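Local coordinates for protein putative acetyltransferase (Streptococcus mutans, PDB 3LD2) that binds coenzyme A and, as a member of the GNAT family, probably transfers acyl groups to an acceptor that is not known, at residues A[50-55]-A[93-98]. Residues are numbered along the deposited sequence; the frame is centred on the assembly and turned at random.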
loop_
_atom_site.group_PDB
_atom_site.type_symbol
_atom_site.label_atom_id
_atom_site.label_comp_id
_atom_site.label_asym_id
_atom_site.label_seq_id
_atom_site.Cartn_x
_atom_site.Cartn_y
_atom_site.Cartn_z
ATOM N N GLU A 50 -4.703 -0.763 14.299
ATOM C CA GLU A 50 -4.988 0.584 14.781
ATOM C C GLU A 50 -4.537 1.648 13.809
ATOM O O GLU A 50 -5.263 2.594 13.532
ATOM C CB GLU A 50 -4.289 0.834 16.116
ATOM C CG GLU A 50 -5.136 0.509 17.340
ATOM C CD GLU A 50 -6.366 1.426 17.496
ATOM O OE1 GLU A 50 -7.492 0.902 17.340
ATOM O OE2 GLU A 50 -6.212 2.649 17.775
ATOM N N LEU A 51 -3.318 1.501 13.309
ATOM C CA LEU A 51 -2.762 2.473 12.390
ATOM C C LEU A 51 -3.578 2.545 11.101
ATOM O O LEU A 51 -3.842 3.628 10.581
ATOM C CB LEU A 51 -1.306 2.133 12.073
ATOM C CG LEU A 51 -0.707 2.808 10.834
ATOM C CD1 LEU A 51 -0.949 4.317 10.851
ATOM C CD2 LEU A 51 0.748 2.540 10.776
ATOM N N GLU A 52 -3.974 1.393 10.580
ATOM C CA GLU A 52 -4.629 1.373 9.290
ATOM C C GLU A 52 -5.987 1.992 9.431
ATOM O O GLU A 52 -6.446 2.725 8.547
ATOM C CB GLU A 52 -4.756 -0.045 8.758
ATOM C CG GLU A 52 -3.666 -0.363 7.772
ATOM C CD GLU A 52 -3.756 -1.762 7.249
ATOM O OE1 GLU A 52 -2.785 -2.493 7.481
ATOM O OE2 GLU A 52 -4.792 -2.143 6.636
ATOM N N ASN A 53 -6.625 1.689 10.554
ATOM C CA ASN A 53 -7.983 2.126 10.760
ATOM C C ASN A 53 -8.036 3.625 11.089
ATOM O O ASN A 53 -9.097 4.239 11.010
ATOM C CB ASN A 53 -8.680 1.278 11.820
ATOM C CG ASN A 53 -9.161 -0.073 11.283
ATOM O OD1 ASN A 53 -9.282 -0.274 10.076
ATOM N ND2 ASN A 53 -9.455 -0.998 12.187
ATOM N N LYS A 54 -6.897 4.219 11.430
ATOM C CA LYS A 54 -6.850 5.670 11.604
ATOM C C LYS A 54 -6.542 6.302 10.267
ATOM O O LYS A 54 -6.754 7.497 10.077
ATOM C CB LYS A 54 -5.774 6.114 12.620
ATOM C CG LYS A 54 -6.024 5.707 14.077
ATOM C CD LYS A 54 -4.731 5.719 14.903
ATOM C CE LYS A 54 -4.948 5.095 16.289
ATOM N NZ LYS A 54 -3.929 5.554 17.281
ATOM N N THR A 55 -6.024 5.491 9.348
ATOM C CA THR A 55 -5.540 5.975 8.058
ATOM C C THR A 55 -6.560 5.937 6.905
ATOM O O THR A 55 -6.532 6.798 6.026
ATOM C CB THR A 55 -4.299 5.190 7.610
ATOM O OG1 THR A 55 -3.333 5.168 8.667
ATOM C CG2 THR A 55 -3.684 5.820 6.372
ATOM N N VAL A 93 5.012 3.076 12.861
ATOM C CA VAL A 93 4.609 4.362 12.283
ATOM C C VAL A 93 4.340 4.287 10.782
ATOM O O VAL A 93 3.966 5.283 10.160
ATOM C CB VAL A 93 5.667 5.478 12.514
ATOM C CG1 VAL A 93 5.676 5.909 13.968
ATOM C CG2 VAL A 93 7.055 5.035 12.020
ATOM N N GLY A 94 4.546 3.106 10.209
ATOM C CA GLY A 94 4.279 2.865 8.805
ATOM C C GLY A 94 4.139 1.382 8.492
ATOM O O GLY A 94 4.716 0.530 9.182
ATOM N N VAL A 95 3.363 1.062 7.460
ATOM C CA VAL A 95 3.214 -0.328 7.048
ATOM C C VAL A 95 2.994 -0.482 5.537
ATOM O O VAL A 95 2.271 0.301 4.913
ATOM C CB VAL A 95 2.093 -1.041 7.834
ATOM C CG1 VAL A 95 0.759 -0.317 7.651
ATOM C CG2 VAL A 95 2.006 -2.509 7.413
ATOM N N LEU A 96 3.644 -1.487 4.954
ATOM C CA LEU A 96 3.486 -1.795 3.549
ATOM C C LEU A 96 3.292 -3.301 3.399
ATOM O O LEU A 96 4.152 -4.090 3.815
ATOM C CB LEU A 96 4.695 -1.318 2.736
ATOM C CG LEU A 96 4.587 -1.554 1.207
ATOM C CD1 LEU A 96 5.445 -0.609 0.369
ATOM C CD2 LEU A 96 4.888 -3.013 0.805
ATOM N N ASP A 97 2.157 -3.701 2.827
ATOM C CA ASP A 97 1.921 -5.107 2.505
ATOM C C ASP A 97 1.913 -5.295 0.995
ATOM O O ASP A 97 1.478 -4.412 0.255
ATOM C CB ASP A 97 0.600 -5.586 3.077
ATOM C CG ASP A 97 -0.587 -5.000 2.352
ATOM O OD1 ASP A 97 -0.751 -3.770 2.410
ATOM O OD2 ASP A 97 -1.363 -5.759 1.730
ATOM N N TYR A 98 2.417 -6.434 0.535
ATOM C CA TYR A 98 2.446 -6.723 -0.897
ATOM C C TYR A 98 2.141 -8.165 -1.197
ATOM O O TYR A 98 2.270 -9.036 -0.347
ATOM C CB TYR A 98 3.772 -6.307 -1.541
ATOM C CG TYR A 98 4.997 -7.040 -1.065
ATOM C CD1 TYR A 98 5.431 -8.189 -1.714
ATOM C CD2 TYR A 98 5.743 -6.571 0.016
ATOM C CE1 TYR A 98 6.569 -8.867 -1.303
ATOM C CE2 TYR A 98 6.885 -7.238 0.449
ATOM C CZ TYR A 98 7.293 -8.400 -0.211
ATOM O OH TYR A 98 8.428 -9.095 0.187
#
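Leu51 reaches from helix 45-55 onto the backbone of strand 92-100. Its CG is anti to the backbone N (chi1 163°), and one methyl, CD2, makes the contact. Leu51 CD2 lies over the peptide link between Val93 and Gly94, 3.9 Å from Gly94 N and 4.0 Å from Val93 C. The same methyl touches the side of Val95, with 4.2 Å between Leu51 CD2 and Val95 CG1. Val95 points at the helix, and its chi1 of 58° sets CG1 between its own backbone N and carbonyl carbon. CG1 thus has Leu51 as one neighbour and the carboxylate of Glu52 as another. The Glu52 chain is extended beyond CG and crosses the Val95 side chain at about a right angle. Glu52 OE1 comes to 4.2 Å from Val95 CG1, an approach without a hydrogen bond. At the end of the segment Thr55 OG1 donates to Leu51 O, and Thr55 touches coenzyme A. The axes of 50-55 and 93-98 cross at 91° and pass 9.3 Å apart. Val93 and Gly94 form a classic beta bulge opposite Ala86. Val93 turns to the other face of the sheet and meets Ile126 of helix 126-138. The contact therefore packs helix 45-55 on one face of the GNAT sheet, beside the cofactor pocket. With no hydrogen bond or salt bridge across, van der Waals packing of one leucine methyl on backbone and valine joins the segments. The strand offers the buried Glu52 carboxylate no polar partner, and Glu52 OE2 takes a weak hydrogen bond from Trp56 NE1 instead.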